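PDB 2HJS: USG-1 protein homolog from Pseudomonas aeruginosa, which is a probable aspartate-semialdehyde dehydrogenase, likely an NAD(P)-dependent oxidoreductase that works as a dimer. Local coordinates for the interface of chains A and B. Coordinates in Å, arbitrary orientation; residue numbers count along the deposited sequence, not the author numbering. Chains: chain A/B, USG-1 protein homolog.

Contact 1: the interface of chains A and B. Residues chain A 157, 159, 199-201, 236, 238; chain B 159, 249, 298, 312.
B:Trp312 sets its CG anti to the backbone N (chi1 163°), which lays the indole against A:Ala201 of the other subunit. A chi2 of -96° turns the ring so that one face meets this alanine. The methyl CB of A:Ala201 sits almost centrally over the five-membered ring, 3.2 Å from its centroid, and so toward one end of the indole. Its CA lies over the six-membered ring, 3.8 Å from that centroid. Both are CH-pi contacts, and together they lay the CA–CB bond of the alanine over the indole face.

The far rim of the indole meets A:Ile238, whose side chain crosses the tryptophan obliquely. The tip CD1 of A:Ile238 lies 3.7 Å from CZ3 of B:Trp312.

B:Arg298 reaches A:Ala201 with a chain bent at chi2 and chi3. Its CD packs 3.6 Å from the alanine CB. The guanidinium NH1 then donates a hydrogen bond of 3.0 Å to the backbone O of A:Ala201. The bond is moderately bent, 151° at H, and the donor is tilted from the carbonyl plane. The small residue is thus held by ring, aliphatic chain and polar tip together.

Further along, CD1 of A:Leu199 presses 3.5 Å from CB of B:Cys159, a tight fit. B:Ser249 points its OG toward A:Thr236. The 3.7 Å from this hydroxyl to OG1 of A:Thr236 is a loose approach.

The patch lies in the core of the two-fold interface. Chain A supplies strands 153-160 and 233-239 and the loop holding residues 199-201. Chain B answers with strands 153-160, 246-254, 294-301 and 308-315, in the region of the dimerisation domain.

Contact 2: the interface of chains A and B. Residues chain A 193-194, 197-200; chain B 283-286.
The loop of chain A that carries A:Asn198 meets the start of helix 284-288 of chain B and B:Thr283 just before it. The carboxamide of A:Asn198 reads this helix start with both of its polar atoms. Its ND2 donates to the hydroxyl OG1 of B:Thr283 at 3.1 Å, and the acceptor lies close to the amide plane. Its OD1 accepts from the backbone N of B:Val285 at 3.3 Å. The N-H comes in well above the plane of the carboxamide and misses the lone-pair directions.

The amide is also fixed from its own side. ND2 of A:Asn198 donates to the backbone O of A:Gln194 at 3.0 Å, nearly straight at 171°. Two acceptors, one from each chain, therefore hold this nitrogen.

A chi1 of 66° puts OG1 of B:Thr283 between the backbone N and the carbonyl carbon, where it can accept from the backbone N of B:Gly286 as the N-cap of helix 284-288. Water 2 links this hydroxyl to NH2 of A:Arg193. Water 1 joins the backbone O of A:Leu199 to the backbone N of B:Val284.

B:Val285 packs against the carboxamides: its CB lies 3.5 Å from CG of A:Asn198. The side chain of A:Gln194 crosses B:Val285 at about a right angle, with its CD 3.6 Å from CG1 of the valine.

The site ties a loop to a capped helix start and probably helps to fix how the two subunits sit in the dimer.

Contact 1: the interface of chains A and B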
loop_
_atom_site.group_PDB
_atom_site.type_symbol
_atom_site.label_atom_id
_atom_site.label_comp_id
_atom_site.label_asym_id
_atom_site.label_seq_id
_atom_site.Cartn_x
_atom_site.Cartn_y
_atom_site.Cartn_z
ATOM N N THR A 157 -5.676 4.514 1.443
ATOM C CA THR A 157 -4.976 3.255 1.667
ATOM C C THR A 157 -3.760 3.587 2.528
ATOM O O THR A 157 -2.837 4.253 2.074
ATOM C CB THR A 157 -4.504 2.597 0.361
ATOM O OG1 THR A 157 -5.632 2.367 -0.490
ATOM C CG2 THR A 157 -3.808 1.261 0.644
ATOM N N CYS A 159 -0.471 2.435 4.521
ATOM C CA CYS A 159 0.534 1.381 4.702
ATOM C C CYS A 159 1.281 1.647 5.987
ATOM O O CYS A 159 2.055 2.616 6.087
ATOM C CB CYS A 159 1.493 1.337 3.527
ATOM S SG CYS A 159 0.614 0.996 1.961
ATOM N N LEU A 199 3.117 -8.319 2.810
ATOM C CA LEU A 199 2.127 -7.258 3.064
ATOM C C LEU A 199 0.883 -7.903 3.643
ATOM O O LEU A 199 0.317 -8.816 3.022
ATOM C CB LEU A 199 1.797 -6.467 1.780
ATOM C CG LEU A 199 2.909 -5.521 1.294
ATOM C CD1 LEU A 199 2.761 -5.262 -0.194
ATOM C CD2 LEU A 199 2.970 -4.207 2.055
ATOM N N LEU A 200 0.485 -7.493 4.846
ATOM C CA LEU A 200 -0.727 -8.063 5.439
ATOM C C LEU A 200 -1.927 -7.225 5.026
ATOM O O LEU A 200 -1.856 -6.002 5.025
ATOM C CB LEU A 200 -0.631 -8.161 6.966
ATOM C CG LEU A 200 0.667 -8.715 7.572
ATOM C CD1 LEU A 200 0.485 -8.870 9.093
ATOM C CD2 LEU A 200 1.064 -10.041 6.914
ATOM N N ALA A 201 -3.033 -7.884 4.694
ATOM C CA ALA A 201 -4.218 -7.177 4.198
ATOM C C ALA A 201 -4.890 -6.274 5.228
ATOM O O ALA A 201 -5.604 -5.342 4.859
ATOM C CB ALA A 201 -5.236 -8.196 3.639
ATOM N N THR A 236 -8.513 1.608 4.205
ATOM C CA THR A 236 -7.860 0.328 4.294
ATOM C C THR A 236 -6.507 0.536 4.967
ATOM O O THR A 236 -5.703 1.364 4.520
ATOM C CB THR A 236 -7.651 -0.274 2.895
ATOM O OG1 THR A 236 -8.916 -0.298 2.220
ATOM C CG2 THR A 236 -7.105 -1.697 2.984
ATOM N N ILE A 238 -3.075 -1.431 5.769
ATOM C CA ILE A 238 -2.271 -2.576 5.396
ATOM C C ILE A 238 -1.040 -2.559 6.290
ATOM O O ILE A 238 -0.568 -1.490 6.682
ATOM C CB ILE A 238 -1.862 -2.423 3.911
ATOM C CG1 ILE A 238 -3.065 -2.698 3.028
ATOM C CG2 ILE A 238 -0.695 -3.327 3.504
ATOM C CD1 ILE A 238 -2.859 -2.013 1.670
ATOM N N CYS B 159 0.426 -2.412 -4.538
ATOM C CA CYS B 159 1.725 -2.527 -3.865
ATOM C C CYS B 159 2.539 -3.584 -4.572
ATOM O O CYS B 159 2.223 -4.786 -4.502
ATOM C CB CYS B 159 1.549 -2.880 -2.400
ATOM S SG CYS B 159 0.584 -1.604 -1.517
ATOM N N SER B 249 -5.147 -3.217 -3.355
ATOM C CA SER B 249 -6.285 -2.765 -2.579
ATOM C C SER B 249 -7.216 -1.977 -3.498
ATOM O O SER B 249 -6.850 -0.949 -4.058
ATOM C CB SER B 249 -5.826 -1.926 -1.389
ATOM O OG SER B 249 -6.962 -1.413 -0.722
ATOM N N ARG B 298 -11.074 -9.818 2.063
ATOM C CA ARG B 298 -11.490 -8.585 2.725
ATOM C C ARG B 298 -12.658 -7.928 2.010
ATOM O O ARG B 298 -12.740 -6.705 1.951
ATOM C CB ARG B 298 -10.316 -7.593 2.919
ATOM C CG ARG B 298 -9.165 -8.097 3.787
ATOM C CD ARG B 298 -8.528 -6.955 4.551
ATOM N NE ARG B 298 -9.507 -6.287 5.412
ATOM C CZ ARG B 298 -9.409 -5.058 5.894
ATOM N NH1 ARG B 298 -8.329 -4.323 5.644
ATOM N NH2 ARG B 298 -10.394 -4.573 6.665
ATOM N N TRP B 312 -9.330 -7.104 -1.630
ATOM C CA TRP B 312 -7.879 -7.221 -1.530
ATOM C C TRP B 312 -7.487 -8.400 -2.397
ATOM O O TRP B 312 -8.073 -9.459 -2.294
ATOM C CB TRP B 312 -7.481 -7.432 -0.074
ATOM C CG TRP B 312 -6.076 -7.969 0.191
ATOM C CD1 TRP B 312 -5.724 -9.291 0.413
ATOM C CD2 TRP B 312 -4.860 -7.205 0.322
ATOM N NE1 TRP B 312 -4.370 -9.372 0.663
ATOM C CE2 TRP B 312 -3.819 -8.117 0.608
ATOM C CE3 TRP B 312 -4.549 -5.840 0.211
ATOM C CZ2 TRP B 312 -2.494 -7.706 0.827
ATOM C CZ3 TRP B 312 -3.225 -5.433 0.411
ATOM C CH2 TRP B 312 -2.219 -6.374 0.728
#

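Contact 2: the interface of chains A and B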
loop_
_atom_site.group_PDB
_atom_site.type_symbol
_atom_site.label_atom_id
_atom_site.label_comp_id
_atom_site.label_asym_id
_atom_site.label_seq_id
_atom_site.Cartn_x
_atom_site.Cartn_y
_atom_site.Cartn_z
ATOM N N ARG A 193 1.837 -15.731 11.252
ATOM C CA ARG A 193 2.309 -15.822 9.877
ATOM C C ARG A 193 3.519 -14.898 9.673
ATOM O O ARG A 193 3.844 -14.070 10.534
ATOM C CB ARG A 193 1.174 -15.477 8.903
ATOM C CG ARG A 193 0.841 -13.980 8.821
ATOM C CD ARG A 193 -0.650 -13.741 8.908
ATOM N NE ARG A 193 -1.306 -14.083 7.657
ATOM C CZ ARG A 193 -2.586 -14.427 7.530
ATOM N NH1 ARG A 193 -3.411 -14.496 8.581
ATOM N NH2 ARG A 193 -3.043 -14.718 6.322
ATOM N N GLN A 194 4.165 -15.054 8.524
ATOM C CA GLN A 194 5.316 -14.259 8.160
ATOM C C GLN A 194 4.948 -12.806 7.900
ATOM O O GLN A 194 4.027 -12.504 7.146
ATOM C CB GLN A 194 5.979 -14.851 6.927
ATOM C CG GLN A 194 7.326 -14.247 6.614
ATOM C CD GLN A 194 7.945 -14.839 5.383
ATOM O OE1 GLN A 194 7.958 -16.063 5.205
ATOM N NE2 GLN A 194 8.480 -13.971 4.517
ATOM N N PHE A 197 9.216 -9.260 4.583
ATOM C CA PHE A 197 9.010 -9.208 3.128
ATOM C C PHE A 197 7.552 -9.540 2.704
ATOM O O PHE A 197 7.324 -10.133 1.660
ATOM C CB PHE A 197 10.011 -10.137 2.419
ATOM C CG PHE A 197 11.446 -9.924 2.823
ATOM C CD1 PHE A 197 12.114 -8.746 2.488
ATOM C CD2 PHE A 197 12.136 -10.919 3.505
ATOM C CE1 PHE A 197 13.457 -8.555 2.837
ATOM C CE2 PHE A 197 13.485 -10.747 3.865
ATOM C CZ PHE A 197 14.141 -9.558 3.532
ATOM N N ASN A 198 6.568 -9.187 3.538
ATOM C CA ASN A 198 5.174 -9.552 3.258
ATOM C C ASN A 198 4.275 -8.350 3.463
ATOM O O ASN A 198 4.641 -7.444 4.188
ATOM C CB ASN A 198 4.722 -10.695 4.175
ATOM C CG ASN A 198 3.666 -11.580 3.526
ATOM O OD1 ASN A 198 3.364 -11.422 2.352
ATOM N ND2 ASN A 198 3.132 -12.538 4.280
ATOM N N LEU A 199 3.117 -8.319 2.810
ATOM C CA LEU A 199 2.127 -7.258 3.064
ATOM C C LEU A 199 0.883 -7.903 3.643
ATOM O O LEU A 199 0.317 -8.816 3.022
ATOM C CB LEU A 199 1.797 -6.467 1.780
ATOM C CG LEU A 199 2.909 -5.521 1.294
ATOM C CD1 LEU A 199 2.761 -5.262 -0.194
ATOM C CD2 LEU A 199 2.970 -4.207 2.055
ATOM N N LEU A 200 0.485 -7.493 4.846
ATOM C CA LEU A 200 -0.727 -8.063 5.439
ATOM C C LEU A 200 -1.927 -7.225 5.026
ATOM O O LEU A 200 -1.856 -6.002 5.025
ATOM C CB LEU A 200 -0.631 -8.161 6.966
ATOM C CG LEU A 200 0.667 -8.715 7.572
ATOM C CD1 LEU A 200 0.485 -8.870 9.093
ATOM C CD2 LEU A 200 1.064 -10.041 6.914
ATOM N N THR B 283 -1.932 -13.587 1.547
ATOM C CA THR B 283 -0.764 -12.703 1.326
ATOM C C THR B 283 0.083 -13.237 0.170
ATOM O O THR B 283 -0.062 -14.407 -0.208
ATOM C CB THR B 283 0.149 -12.582 2.577
ATOM O OG1 THR B 283 0.748 -13.861 2.843
ATOM C CG2 THR B 283 -0.623 -12.084 3.790
ATOM N N VAL B 284 0.971 -12.404 -0.387
ATOM C CA VAL B 284 1.852 -12.896 -1.476
ATOM C C VAL B 284 2.792 -14.014 -1.024
ATOM O O VAL B 284 3.033 -14.953 -1.769
ATOM C CB VAL B 284 2.637 -11.759 -2.207
ATOM C CG1 VAL B 284 1.657 -10.828 -2.915
ATOM C CG2 VAL B 284 3.558 -10.989 -1.244
ATOM N N VAL B 285 3.324 -13.910 0.188
ATOM C CA VAL B 285 4.282 -14.901 0.685
ATOM C C VAL B 285 3.563 -16.195 1.101
ATOM O O VAL B 285 3.981 -17.292 0.729
ATOM C CB VAL B 285 5.091 -14.373 1.886
ATOM C CG1 VAL B 285 5.762 -15.538 2.629
ATOM C CG2 VAL B 285 6.135 -13.339 1.409
ATOM N N GLY B 286 2.481 -16.043 1.859
ATOM C CA GLY B 286 1.713 -17.158 2.335
ATOM C C GLY B 286 0.921 -17.909 1.289
ATOM O O GLY B 286 0.796 -19.117 1.392
HETATM O O HOH W 1 0.466 -9.677 0.411
HETATM O O HOH W 2 -0.754 -15.525 4.407
#

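The C-alpha centres of contact 1 and contact 2 lie about 11 Å apart. They share A:Leu199 and A:Leu200, so one stretch of chain A loop runs through both. Contact 1 joins this loop to the strands of chain B, mainly by packing. Contact 2 joins it to a helix start, mainly by direct and water-mediated polar links. The loop is thus anchored at neighbouring points on the same partner. Two-fold symmetry repeats both contacts with the chains exchanged. Together they form part of a continuous interface, consistent with the dimerisation expected for the family.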